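Local coordinates for protein acyl-coenzyme A oxidase acox-1.2 (Caenorhabditis elegans, PDB 5K3J) that catalyses the FAD-dependent first, desaturating step of peroxisomal beta-oxidation on the CoA esters of ascaroside pheromones with a five-carbon omega side chain, at residues G145-T150 / S287-I292; L152-G155 / N160-T163; A183-P188 / A198-E203. One frame throughout, in Å; residues are numbered along the deposited sequence.

Interaction 1: G145-T150 / S287-I292; sequences GCYAQT and SGMVKI. With FAD (flavin-adenine dinucleotide), chain C.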
loop_
_atom_site.group_PDB
_atom_site.type_symbol
_atom_site.label_atom_id
_atom_site.label_comp_id
_atom_site.label_asym_id
_atom_site.label_seq_id
_atom_site.Cartn_x
_atom_site.Cartn_y
_atom_site.Cartn_z
ATOM N N GLY A 145 16.773 -19.109 17.427
ATOM C CA GLY A 145 15.440 -19.588 17.741
ATOM C C GLY A 145 14.347 -18.950 16.909
ATOM O O GLY A 145 14.630 -18.230 15.950
ATOM N N CYS A 146 13.095 -19.234 17.272
ATOM C CA CYS A 146 11.932 -18.620 16.635
ATOM C C CYS A 146 10.638 -18.924 17.385
ATOM O O CYS A 146 10.573 -19.828 18.213
ATOM C CB CYS A 146 11.793 -19.085 15.183
ATOM S SG CYS A 146 11.343 -20.822 14.958
ATOM N N TYR A 147 9.604 -18.157 17.058
ATOM C CA TYR A 147 8.265 -18.325 17.618
ATOM C C TYR A 147 7.371 -19.058 16.609
ATOM O O TYR A 147 6.824 -18.443 15.696
ATOM C CB TYR A 147 7.690 -16.949 17.979
ATOM C CG TYR A 147 6.382 -16.927 18.747
ATOM C CD1 TYR A 147 6.365 -17.004 20.138
ATOM C CD2 TYR A 147 5.166 -16.787 18.088
ATOM C CE1 TYR A 147 5.174 -16.965 20.842
ATOM C CE2 TYR A 147 3.972 -16.752 18.791
ATOM C CZ TYR A 147 3.985 -16.839 20.163
ATOM O OH TYR A 147 2.794 -16.800 20.850
ATOM N N ALA A 148 7.238 -20.373 16.771
ATOM C CA ALA A 148 6.524 -21.202 15.801
ATOM C C ALA A 148 5.088 -21.487 16.234
ATOM O O ALA A 148 4.805 -22.513 16.849
ATOM C CB ALA A 148 7.275 -22.503 15.571
ATOM N N GLN A 149 4.183 -20.574 15.900
ATOM C CA GLN A 149 2.796 -20.668 16.346
ATOM C C GLN A 149 1.832 -20.891 15.185
ATOM O O GLN A 149 1.153 -21.921 15.118
ATOM C CB GLN A 149 2.406 -19.401 17.111
ATOM C CG GLN A 149 1.003 -19.411 17.694
ATOM C CD GLN A 149 0.753 -18.237 18.622
ATOM O OE1 GLN A 149 1.080 -18.289 19.807
ATOM N NE2 GLN A 149 0.172 -17.173 18.087
ATOM N N THR A 150 1.772 -19.917 14.281
ATOM C CA THR A 150 0.847 -19.957 13.155
ATOM C C THR A 150 1.039 -21.196 12.295
ATOM O O THR A 150 2.166 -21.576 11.973
ATOM C CB THR A 150 0.999 -18.701 12.267
ATOM O OG1 THR A 150 0.781 -17.529 13.061
ATOM C CG2 THR A 150 -0.003 -18.716 11.108
ATOM N N SER A 287 1.696 -13.810 26.466
ATOM C CA SER A 287 2.471 -12.659 26.920
ATOM C C SER A 287 3.454 -12.142 25.876
ATOM O O SER A 287 3.716 -10.942 25.809
ATOM C CB SER A 287 3.231 -13.006 28.198
ATOM O OG SER A 287 4.053 -11.923 28.599
ATOM N N GLY A 288 4.006 -13.049 25.077
ATOM C CA GLY A 288 4.953 -12.670 24.045
ATOM C C GLY A 288 4.300 -11.797 22.993
ATOM O O GLY A 288 4.909 -10.859 22.476
ATOM N N MET A 289 3.047 -12.109 22.683
ATOM C CA MET A 289 2.283 -11.356 21.698
ATOM C C MET A 289 2.021 -9.924 22.152
ATOM O O MET A 289 2.122 -8.988 21.360
ATOM C CB MET A 289 0.958 -12.058 21.411
ATOM C CG MET A 289 0.950 -12.874 20.133
ATOM S SD MET A 289 -0.074 -14.349 20.283
ATOM C CE MET A 289 -1.523 -13.685 21.101
ATOM N N VAL A 290 1.685 -9.766 23.429
ATOM C CA VAL A 290 1.359 -8.462 23.991
ATOM C C VAL A 290 2.589 -7.558 24.031
ATOM O O VAL A 290 2.472 -6.340 23.909
ATOM C CB VAL A 290 0.742 -8.608 25.407
ATOM C CG1 VAL A 290 0.518 -7.248 26.067
ATOM C CG2 VAL A 290 -0.566 -9.375 25.325
ATOM N N LYS A 291 3.770 -8.149 24.178
ATOM C CA LYS A 291 4.995 -7.356 24.155
ATOM C C LYS A 291 5.155 -6.680 22.797
ATOM O O LYS A 291 5.481 -5.494 22.718
ATOM C CB LYS A 291 6.228 -8.206 24.457
ATOM C CG LYS A 291 7.489 -7.365 24.582
ATOM C CD LYS A 291 8.741 -8.211 24.559
ATOM C CE LYS A 291 9.754 -7.643 23.576
ATOM N NZ LYS A 291 10.025 -6.196 23.815
ATOM N N ILE A 292 4.914 -7.443 21.734
ATOM C CA ILE A 292 4.988 -6.921 20.374
ATOM C C ILE A 292 3.959 -5.817 20.156
ATOM O O ILE A 292 4.308 -4.716 19.734
ATOM C CB ILE A 292 4.763 -8.028 19.324
ATOM C CG1 ILE A 292 5.855 -9.098 19.426
ATOM C CG2 ILE A 292 4.713 -7.428 17.924
ATOM C CD1 ILE A 292 7.259 -8.564 19.242
HETATM P PA FAD C . -6.814 -15.005 8.942
HETATM O O1A FAD C . -7.586 -15.355 10.228
HETATM O O2A FAD C . -6.747 -16.202 8.032
HETATM O O5B FAD C . -7.537 -13.795 8.149
HETATM C C5B FAD C . -8.405 -14.101 7.044
HETATM C C4B FAD C . -9.585 -13.079 7.027
HETATM O O4B FAD C . -10.551 -13.517 7.796
HETATM C C3B FAD C . -9.139 -11.744 7.647
HETATM O O3B FAD C . -9.762 -10.727 7.036
HETATM C C2B FAD C . -9.608 -11.853 9.125
HETATM O O2B FAD C . -9.817 -10.493 9.707
HETATM C C1B FAD C . -10.723 -12.480 9.019
HETATM N N9A FAD C . -11.035 -13.192 10.225
HETATM C C8A FAD C . -10.411 -14.267 10.741
HETATM N N7A FAD C . -11.041 -14.604 11.890
HETATM C C5A FAD C . -12.067 -13.726 12.086
HETATM C C6A FAD C . -13.023 -13.610 13.093
HETATM N N6A FAD C . -13.317 -14.327 14.289
HETATM N N1A FAD C . -13.933 -12.634 13.038
HETATM C C2A FAD C . -13.926 -11.751 11.995
HETATM N N3A FAD C . -12.996 -11.861 11.009
HETATM C C4A FAD C . -12.067 -12.858 11.066
HETATM N N1 FAD C . 3.416 -16.445 12.943
HETATM C C2 FAD C . 4.271 -17.068 13.954
HETATM O O2 FAD C . 3.844 -17.962 14.657
HETATM N N3 FAD C . 5.653 -16.622 14.136
HETATM C C4 FAD C . 6.163 -15.581 13.330
HETATM O O4 FAD C . 7.346 -15.203 13.481
HETATM C C4X FAD C . 5.295 -14.946 12.294
HETATM N N5 FAD C . 5.818 -13.884 11.463
HETATM C C5X FAD C . 4.972 -13.255 10.454
HETATM C C6 FAD C . 5.486 -12.222 9.652
HETATM C C7 FAD C . 4.678 -11.613 8.673
HETATM C C7M FAD C . 5.471 -10.525 7.941
HETATM C C8 FAD C . 3.356 -12.030 8.491
HETATM C C8M FAD C . 2.413 -11.433 7.462
HETATM C C9 FAD C . 2.833 -13.066 9.290
HETATM C C9A FAD C . 3.634 -13.683 10.274
HETATM N N10 FAD C . 3.086 -14.771 11.119
HETATM C C10 FAD C . 3.926 -15.387 12.116
HETATM C "C1'" FAD C . 1.683 -15.235 10.947
HETATM C "C2'" FAD C . 0.721 -14.226 11.590
HETATM O "O2'" FAD C . 0.796 -14.325 12.970
HETATM C "C3'" FAD C . -0.692 -14.503 11.154
HETATM O "O3'" FAD C . -0.741 -14.498 9.754
HETATM C "C4'" FAD C . -1.597 -13.421 11.683
HETATM O "O4'" FAD C . -1.774 -13.608 13.071
HETATM C "C5'" FAD C . -2.937 -13.480 10.973
HETATM O "O5'" FAD C . -3.505 -14.783 11.139
HETATM P P FAD C . -4.172 -15.476 9.858
HETATM O O1P FAD C . -3.086 -15.642 8.787
HETATM O O2P FAD C . -4.755 -16.804 10.227
HETATM O O3P FAD C . -5.327 -14.535 9.318
#

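Interaction 2: L152-G155 / N160-T163; sequences LGHG and NLET. With FAD (flavin-adenine dinucleotide), chain C.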
loop_
_atom_site.group_PDB
_atom_site.type_symbol
_atom_site.label_atom_id
_atom_site.label_comp_id
_atom_site.label_asym_id
_atom_site.label_seq_id
_atom_site.Cartn_x
_atom_site.Cartn_y
_atom_site.Cartn_z
ATOM N N LEU A 152 -0.431 -23.393 8.649
ATOM C CA LEU A 152 -0.910 -23.124 7.292
ATOM C C LEU A 152 -2.415 -22.864 7.276
ATOM O O LEU A 152 -2.920 -22.118 6.435
ATOM C CB LEU A 152 -0.561 -24.294 6.368
ATOM C CG LEU A 152 -1.161 -24.298 4.963
ATOM C CD1 LEU A 152 -0.712 -23.068 4.196
ATOM C CD2 LEU A 152 -0.765 -25.565 4.229
ATOM N N GLY A 153 -3.124 -23.462 8.232
ATOM C CA GLY A 153 -4.568 -23.342 8.296
ATOM C C GLY A 153 -5.092 -22.596 9.508
ATOM O O GLY A 153 -6.299 -22.446 9.665
ATOM N N HIS A 154 -4.193 -22.129 10.369
ATOM C CA HIS A 154 -4.606 -21.419 11.583
ATOM C C HIS A 154 -3.600 -20.368 12.034
ATOM O O HIS A 154 -2.434 -20.678 12.281
ATOM C CB HIS A 154 -4.856 -22.411 12.727
ATOM C CG HIS A 154 -6.095 -23.233 12.554
ATOM N ND1 HIS A 154 -6.074 -24.509 12.036
ATOM C CD2 HIS A 154 -7.391 -22.958 12.826
ATOM C CE1 HIS A 154 -7.305 -24.988 12.002
ATOM N NE2 HIS A 154 -8.123 -24.065 12.476
ATOM N N GLY A 155 -4.066 -19.128 12.155
ATOM C CA GLY A 155 -3.240 -18.050 12.664
ATOM C C GLY A 155 -3.970 -17.244 13.723
ATOM O O GLY A 155 -3.450 -17.039 14.820
ATOM N N ASN A 160 -7.916 -23.880 17.922
ATOM C CA ASN A 160 -8.072 -25.038 17.054
ATOM C C ASN A 160 -6.860 -25.332 16.190
ATOM O O ASN A 160 -7.004 -25.728 15.038
ATOM C CB ASN A 160 -9.311 -24.879 16.150
ATOM C CG ASN A 160 -10.603 -24.808 16.938
ATOM O OD1 ASN A 160 -10.906 -23.791 17.562
ATOM N ND2 ASN A 160 -11.377 -25.883 16.903
ATOM N N LEU A 161 -5.672 -25.126 16.746
ATOM C CA LEU A 161 -4.439 -25.541 16.081
ATOM C C LEU A 161 -4.415 -27.064 15.987
ATOM O O LEU A 161 -4.898 -27.750 16.885
ATOM C CB LEU A 161 -3.201 -25.039 16.832
ATOM C CG LEU A 161 -3.127 -23.551 17.186
ATOM C CD1 LEU A 161 -1.839 -23.258 17.960
ATOM C CD2 LEU A 161 -3.246 -22.658 15.952
ATOM N N GLU A 162 -3.858 -27.592 14.903
ATOM C CA GLU A 162 -3.904 -29.033 14.658
ATOM C C GLU A 162 -2.624 -29.762 15.085
ATOM O O GLU A 162 -2.554 -30.990 15.026
ATOM C CB GLU A 162 -4.186 -29.297 13.176
ATOM C CG GLU A 162 -5.327 -28.464 12.595
ATOM C CD GLU A 162 -5.485 -28.665 11.098
ATOM O OE1 GLU A 162 -5.855 -29.783 10.680
ATOM O OE2 GLU A 162 -5.243 -27.705 10.337
ATOM N N THR A 163 -1.613 -29.006 15.503
ATOM C CA THR A 163 -0.372 -29.606 15.985
ATOM C C THR A 163 -0.567 -30.107 17.407
ATOM O O THR A 163 -0.866 -29.325 18.311
ATOM C CB THR A 163 0.803 -28.611 15.960
ATOM O OG1 THR A 163 0.947 -28.070 14.640
ATOM C CG2 THR A 163 2.091 -29.303 16.385
HETATM P PA FAD C . -6.814 -15.005 8.942
HETATM O O1A FAD C . -7.586 -15.355 10.228
HETATM O O2A FAD C . -6.747 -16.202 8.032
HETATM O O5B FAD C . -7.537 -13.795 8.149
HETATM C C5B FAD C . -8.405 -14.101 7.044
HETATM C C4B FAD C . -9.585 -13.079 7.027
HETATM O O4B FAD C . -10.551 -13.517 7.796
HETATM C C3B FAD C . -9.139 -11.744 7.647
HETATM O O3B FAD C . -9.762 -10.727 7.036
HETATM C C2B FAD C . -9.608 -11.853 9.125
HETATM O O2B FAD C . -9.817 -10.493 9.707
HETATM C C1B FAD C . -10.723 -12.480 9.019
HETATM N N9A FAD C . -11.035 -13.192 10.225
HETATM C C8A FAD C . -10.411 -14.267 10.741
HETATM N N7A FAD C . -11.041 -14.604 11.890
HETATM C C5A FAD C . -12.067 -13.726 12.086
HETATM C C6A FAD C . -13.023 -13.610 13.093
HETATM N N6A FAD C . -13.317 -14.327 14.289
HETATM N N1A FAD C . -13.933 -12.634 13.038
HETATM C C2A FAD C . -13.926 -11.751 11.995
HETATM N N3A FAD C . -12.996 -11.861 11.009
HETATM C C4A FAD C . -12.067 -12.858 11.066
HETATM N N1 FAD C . 3.416 -16.445 12.943
HETATM C C2 FAD C . 4.271 -17.068 13.954
HETATM O O2 FAD C . 3.844 -17.962 14.657
HETATM N N3 FAD C . 5.653 -16.622 14.136
HETATM C C4 FAD C . 6.163 -15.581 13.330
HETATM O O4 FAD C . 7.346 -15.203 13.481
HETATM C C4X FAD C . 5.295 -14.946 12.294
HETATM N N5 FAD C . 5.818 -13.884 11.463
HETATM C C5X FAD C . 4.972 -13.255 10.454
HETATM C C6 FAD C . 5.486 -12.222 9.652
HETATM C C7 FAD C . 4.678 -11.613 8.673
HETATM C C7M FAD C . 5.471 -10.525 7.941
HETATM C C8 FAD C . 3.356 -12.030 8.491
HETATM C C8M FAD C . 2.413 -11.433 7.462
HETATM C C9 FAD C . 2.833 -13.066 9.290
HETATM C C9A FAD C . 3.634 -13.683 10.274
HETATM N N10 FAD C . 3.086 -14.771 11.119
HETATM C C10 FAD C . 3.926 -15.387 12.116
HETATM C "C1'" FAD C . 1.683 -15.235 10.947
HETATM C "C2'" FAD C . 0.721 -14.226 11.590
HETATM O "O2'" FAD C . 0.796 -14.325 12.970
HETATM C "C3'" FAD C . -0.692 -14.503 11.154
HETATM O "O3'" FAD C . -0.741 -14.498 9.754
HETATM C "C4'" FAD C . -1.597 -13.421 11.683
HETATM O "O4'" FAD C . -1.774 -13.608 13.071
HETATM C "C5'" FAD C . -2.937 -13.480 10.973
HETATM O "O5'" FAD C . -3.505 -14.783 11.139
HETATM P P FAD C . -4.172 -15.476 9.858
HETATM O O1P FAD C . -3.086 -15.642 8.787
HETATM O O2P FAD C . -4.755 -16.804 10.227
HETATM O O3P FAD C . -5.327 -14.535 9.318
HETATM O O HOH W 1 -3.795 -25.868 10.962
#

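Interaction 3: A183-P188 / A198-E203; sequences ALKWWP and ALVVAE. With FAD (flavin-adenine dinucleotide), chain C.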
loop_
_atom_site.group_PDB
_atom_site.type_symbol
_atom_site.label_atom_id
_atom_site.label_comp_id
_atom_site.label_asym_id
_atom_site.label_seq_id
_atom_site.Cartn_x
_atom_site.Cartn_y
_atom_site.Cartn_z
ATOM N N ALA A 183 -1.753 -28.467 9.179
ATOM C CA ALA A 183 -1.230 -28.462 10.542
ATOM C C ALA A 183 0.211 -27.970 10.577
ATOM O O ALA A 183 0.725 -27.616 11.642
ATOM C CB ALA A 183 -1.321 -29.844 11.155
ATOM N N LEU A 184 0.863 -27.970 9.414
ATOM C CA LEU A 184 2.213 -27.443 9.274
ATOM C C LEU A 184 2.294 -26.038 9.839
ATOM O O LEU A 184 1.468 -25.191 9.511
ATOM C CB LEU A 184 2.641 -27.418 7.804
ATOM C CG LEU A 184 2.957 -28.706 7.040
ATOM C CD1 LEU A 184 3.134 -28.407 5.557
ATOM C CD2 LEU A 184 4.197 -29.352 7.591
ATOM N N LYS A 185 3.283 -25.797 10.693
ATOM C CA LYS A 185 3.609 -24.434 11.083
ATOM C C LYS A 185 3.913 -23.657 9.812
ATOM O O LYS A 185 4.461 -24.206 8.862
ATOM C CB LYS A 185 4.796 -24.393 12.045
ATOM C CG LYS A 185 4.518 -25.052 13.384
ATOM C CD LYS A 185 3.175 -24.596 13.928
ATOM C CE LYS A 185 2.930 -25.104 15.339
ATOM N NZ LYS A 185 1.602 -24.658 15.844
ATOM N N TRP A 186 3.537 -22.389 9.778
ATOM C CA TRP A 186 3.644 -21.616 8.551
ATOM C C TRP A 186 3.692 -20.141 8.915
ATOM O O TRP A 186 2.771 -19.652 9.566
ATOM C CB TRP A 186 2.461 -21.925 7.625
ATOM C CG TRP A 186 2.671 -21.591 6.168
ATOM C CD1 TRP A 186 2.618 -20.353 5.599
ATOM C CD2 TRP A 186 2.928 -22.516 5.102
ATOM N NE1 TRP A 186 2.842 -20.443 4.245
ATOM C CE2 TRP A 186 3.034 -21.758 3.912
ATOM C CE3 TRP A 186 3.089 -23.901 5.027
ATOM C CZ2 TRP A 186 3.290 -22.344 2.678
ATOM C CZ3 TRP A 186 3.345 -24.478 3.796
ATOM C CH2 TRP A 186 3.444 -23.700 2.641
ATOM N N TRP A 187 4.806 -19.495 8.552
ATOM C CA TRP A 187 5.126 -18.068 8.759
ATOM C C TRP A 187 6.118 -17.682 9.873
ATOM O O TRP A 187 6.556 -16.533 9.896
ATOM C CB TRP A 187 3.861 -17.237 8.978
ATOM C CG TRP A 187 3.184 -16.913 7.714
ATOM C CD1 TRP A 187 2.028 -17.463 7.227
ATOM C CD2 TRP A 187 3.634 -15.983 6.733
ATOM N NE1 TRP A 187 1.725 -16.916 6.008
ATOM C CE2 TRP A 187 2.696 -16.006 5.679
ATOM C CE3 TRP A 187 4.737 -15.126 6.640
ATOM C CZ2 TRP A 187 2.834 -15.207 4.546
ATOM C CZ3 TRP A 187 4.865 -14.335 5.518
ATOM C CH2 TRP A 187 3.921 -14.380 4.487
ATOM N N PRO A 188 6.471 -18.595 10.798
ATOM C CA PRO A 188 7.528 -18.184 11.732
ATOM C C PRO A 188 8.818 -17.720 11.060
ATOM O O PRO A 188 9.361 -18.422 10.210
ATOM C CB PRO A 188 7.775 -19.453 12.534
ATOM C CG PRO A 188 6.459 -20.087 12.575
ATOM C CD PRO A 188 5.773 -19.794 11.294
ATOM N N ALA A 198 13.343 -24.044 18.011
ATOM C CA ALA A 198 12.057 -23.389 17.829
ATOM C C ALA A 198 11.151 -23.584 19.038
ATOM O O ALA A 198 11.086 -24.674 19.608
ATOM C CB ALA A 198 11.379 -23.912 16.578
ATOM N N LEU A 199 10.452 -22.525 19.428
ATOM C CA LEU A 199 9.422 -22.644 20.448
ATOM C C LEU A 199 8.104 -22.954 19.753
ATOM O O LEU A 199 7.454 -22.060 19.213
ATOM C CB LEU A 199 9.325 -21.368 21.288
ATOM C CG LEU A 199 10.362 -21.266 22.410
ATOM C CD1 LEU A 199 10.471 -19.850 22.955
ATOM C CD2 LEU A 199 9.996 -22.235 23.515
ATOM N N VAL A 200 7.732 -24.230 19.752
ATOM C CA VAL A 200 6.573 -24.703 19.004
ATOM C C VAL A 200 5.302 -24.749 19.838
ATOM O O VAL A 200 5.238 -25.434 20.860
ATOM C CB VAL A 200 6.830 -26.100 18.426
ATOM C CG1 VAL A 200 5.583 -26.630 17.733
ATOM C CG2 VAL A 200 7.996 -26.053 17.466
ATOM N N VAL A 201 4.290 -24.019 19.381
ATOM C CA VAL A 201 3.001 -23.972 20.057
ATOM C C VAL A 201 2.129 -25.142 19.620
ATOM O O VAL A 201 1.842 -25.307 18.433
ATOM C CB VAL A 201 2.258 -22.656 19.770
ATOM C CG1 VAL A 201 0.916 -22.640 20.482
ATOM C CG2 VAL A 201 3.111 -21.460 20.184
ATOM N N ALA A 202 1.707 -25.953 20.583
ATOM C CA ALA A 202 0.921 -27.142 20.269
ATOM C C ALA A 202 -0.190 -27.381 21.281
ATOM O O ALA A 202 -0.100 -26.962 22.431
ATOM C CB ALA A 202 1.820 -28.363 20.186
ATOM N N GLU A 203 -1.243 -28.058 20.841
ATOM C CA GLU A 203 -2.347 -28.416 21.717
ATOM C C GLU A 203 -1.916 -29.508 22.693
ATOM O O GLU A 203 -1.429 -30.561 22.283
ATOM C CB GLU A 203 -3.544 -28.875 20.889
ATOM C CG GLU A 203 -4.784 -29.181 21.699
ATOM C CD GLU A 203 -5.455 -27.929 22.233
ATOM O OE1 GLU A 203 -5.314 -26.860 21.599
ATOM O OE2 GLU A 203 -6.119 -28.011 23.289
HETATM P PA FAD C . -6.814 -15.005 8.942
HETATM O O1A FAD C . -7.586 -15.355 10.228
HETATM O O2A FAD C . -6.747 -16.202 8.032
HETATM O O5B FAD C . -7.537 -13.795 8.149
HETATM C C5B FAD C . -8.405 -14.101 7.044
HETATM C C4B FAD C . -9.585 -13.079 7.027
HETATM O O4B FAD C . -10.551 -13.517 7.796
HETATM C C3B FAD C . -9.139 -11.744 7.647
HETATM O O3B FAD C . -9.762 -10.727 7.036
HETATM C C2B FAD C . -9.608 -11.853 9.125
HETATM O O2B FAD C . -9.817 -10.493 9.707
HETATM C C1B FAD C . -10.723 -12.480 9.019
HETATM N N9A FAD C . -11.035 -13.192 10.225
HETATM C C8A FAD C . -10.411 -14.267 10.741
HETATM N N7A FAD C . -11.041 -14.604 11.890
HETATM C C5A FAD C . -12.067 -13.726 12.086
HETATM C C6A FAD C . -13.023 -13.610 13.093
HETATM N N6A FAD C . -13.317 -14.327 14.289
HETATM N N1A FAD C . -13.933 -12.634 13.038
HETATM C C2A FAD C . -13.926 -11.751 11.995
HETATM N N3A FAD C . -12.996 -11.861 11.009
HETATM C C4A FAD C . -12.067 -12.858 11.066
HETATM N N1 FAD C . 3.416 -16.445 12.943
HETATM C C2 FAD C . 4.271 -17.068 13.954
HETATM O O2 FAD C . 3.844 -17.962 14.657
HETATM N N3 FAD C . 5.653 -16.622 14.136
HETATM C C4 FAD C . 6.163 -15.581 13.330
HETATM O O4 FAD C . 7.346 -15.203 13.481
HETATM C C4X FAD C . 5.295 -14.946 12.294
HETATM N N5 FAD C . 5.818 -13.884 11.463
HETATM C C5X FAD C . 4.972 -13.255 10.454
HETATM C C6 FAD C . 5.486 -12.222 9.652
HETATM C C7 FAD C . 4.678 -11.613 8.673
HETATM C C7M FAD C . 5.471 -10.525 7.941
HETATM C C8 FAD C . 3.356 -12.030 8.491
HETATM C C8M FAD C . 2.413 -11.433 7.462
HETATM C C9 FAD C . 2.833 -13.066 9.290
HETATM C C9A FAD C . 3.634 -13.683 10.274
HETATM N N10 FAD C . 3.086 -14.771 11.119
HETATM C C10 FAD C . 3.926 -15.387 12.116
HETATM C "C1'" FAD C . 1.683 -15.235 10.947
HETATM C "C2'" FAD C . 0.721 -14.226 11.590
HETATM O "O2'" FAD C . 0.796 -14.325 12.970
HETATM C "C3'" FAD C . -0.692 -14.503 11.154
HETATM O "O3'" FAD C . -0.741 -14.498 9.754
HETATM C "C4'" FAD C . -1.597 -13.421 11.683
HETATM O "O4'" FAD C . -1.774 -13.608 13.071
HETATM C "C5'" FAD C . -2.937 -13.480 10.973
HETATM O "O5'" FAD C . -3.505 -14.783 11.139
HETATM P P FAD C . -4.172 -15.476 9.858
HETATM O O1P FAD C . -3.086 -15.642 8.787
HETATM O O2P FAD C . -4.755 -16.804 10.227
HETATM O O3P FAD C . -5.327 -14.535 9.318
#

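Interaction 1: G145-T150 / S287-I292
The ring of Y147 turns its edge to the flavin, with N3 of FAD lying in the ring plane and O2 coming in obliquely, and its far end reaches toward M289, where OH and SD are 3.8 Å apart. The second flat group is the amide of Q149, and its two ends are used differently. Q149 OE1 accepts a hydrogen bond from the hydroxyl of Y147, modelled doubtfully short, whereas Q149 NE2 points almost straight at M289 SD (3.6 Å, N-H...S angle 170°), a weak hydrogen bond to sulfur. The two unlike partners are consistent with the modelled orientation of the amide. Both side chains leave the backbone with CG anti to N (chi1 -172° for Y147, -177° for Q149), which brings their ends within reach of the helix. The M289 chain bends at chi2 and chi3, and the Y147 and Q149 side chains each cross it at about a right angle. While these side chains face the first turn of helix 287-315, the backbone that carries them, together with the T150 hydroxyl, binds the pyrimidine edge of the flavin. FAD N3 donates to Y147 O at 2.7 Å. FAD O2 takes two N-H groups, from Q149 N and from T150 N, each at 2.9 Å, and T150 OG1 donates to FAD N1, also at 2.9 Å. Donors gathered at N1 and O2 would probably help to stabilise negative charge on the reduced flavin. The bound ascaroside-CoA also touches Y147, Q149, M289 and I292, so Y147 and Q149 line both the flavin site and the substrate pocket. It is the pyrimidine end of the flavin site of the acyl-CoA oxidase and dehydrogenase fold, where the beta domain meets a helix of the C-terminal helical domain.

Interaction 2: L152-G155 / N160-T163
H154 and L161 face each other within the loop that joins strand 147-148 to strand 164-168, a connection in the beta domain of the acyl-CoA dehydrogenase and oxidase fold whose G155 lies against the pyrophosphate of FAD. The close-packed part of the contact is the imidazole of H154. One of its faces receives the backbone oxygen of N160, which stands 3.1 Å above the ring plane and over its centre; with the oxygen over the face, neither ring nitrogen has the angle to bond to it. Lower down, H154 CB meets the methyl L161 CD2 at 3.6 Å, closing the root of the side chain. CG of H154 is anti to its own carbonyl carbon (chi1 -72°), which swings the ring across to the 160-163 segment. The outer part is looser and wetter, for N160 and E162 are partly exposed. E162 approaches the ring at its edge, with OE2 near the ring plane but 3.7 Å from H154 ND1 and the carboxylate turned 81° to the imidazole. A water, also in the ring plane, sits between the two: it is hydrogen-bonded to H154 ND1 at 2.9 Å and lies doubtfully close to E162 OE2. That carboxylate is also hydrogen-bonded to T180 and T182. The other ring nitrogen, H154 NE2, is hydrogen-bonded to E329 of the second subunit, and N160 OD1 is bonded to N157 and to H322 of the second subunit. The loop therefore ties the dimer interface to the cofactor. On the flavin side, a side chain on G155 would run into a phosphate oxygen; with none there, G155 N, bonded to Q320 OE1 of the second subunit, lies 3.1 Å from FAD O2P.

Interaction 3: A183-P188 / A198-E203
K185 makes the one polar link between these segments, its NZ donating to V201 O at 2.7 Å. The ammonium lies in the plane of that carbonyl, with a C=O...N angle of 157°. Its charge has a second use, a salt bridge to E151, and it also bonds to Q149 O, so three oxygens gather round one buried nitrogen. Hydrocarbon packing adds the methyl V200 CG1, 3.9 Å from K185 CE. The bend at chi2 (-46°) turns the long chain toward the carbonyl. With a methionine in its place, the carbonyls of V201 and Q149 would probably lose a donor and E151 its opposite charge. The flavin supplies the third kind of contact. FAD C9 sits 3.7 Å above one face of the W187 indole, offset toward its rim, while P188 CA comes within 3.3 Å of FAD C4. H410 of the second subunit also meets W187. Strand 185-189 and strand 197-205 belong to different sheets, and the lysine spans them. Two packed sheets with flavin along one side are characteristic of the central beta domain of the acyl-CoA dehydrogenase and oxidase fold.

How the interactions relate
Interaction 1 joins the beta domain to helix 287-315, and its long chain excursion contains first interaction 2 and then interaction 3. Their centres lie close: 15 Å between 1 and 2, 11 Å between 1 and 3, and 8 Å between 2 and 3. Strands 147-148 and 197-205 run parallel in the mixed sheet, while probable backbone bonds from T150 O to W186 N and from L152 N to L184 O connect the first segments to strand 185-189 and its approach. A further one, T163 O to E203 N, joins 2 to 3. All three touch one FAD, and 2 and 3 also touch the second subunit, in keeping with a cofactor site shared across the dimer.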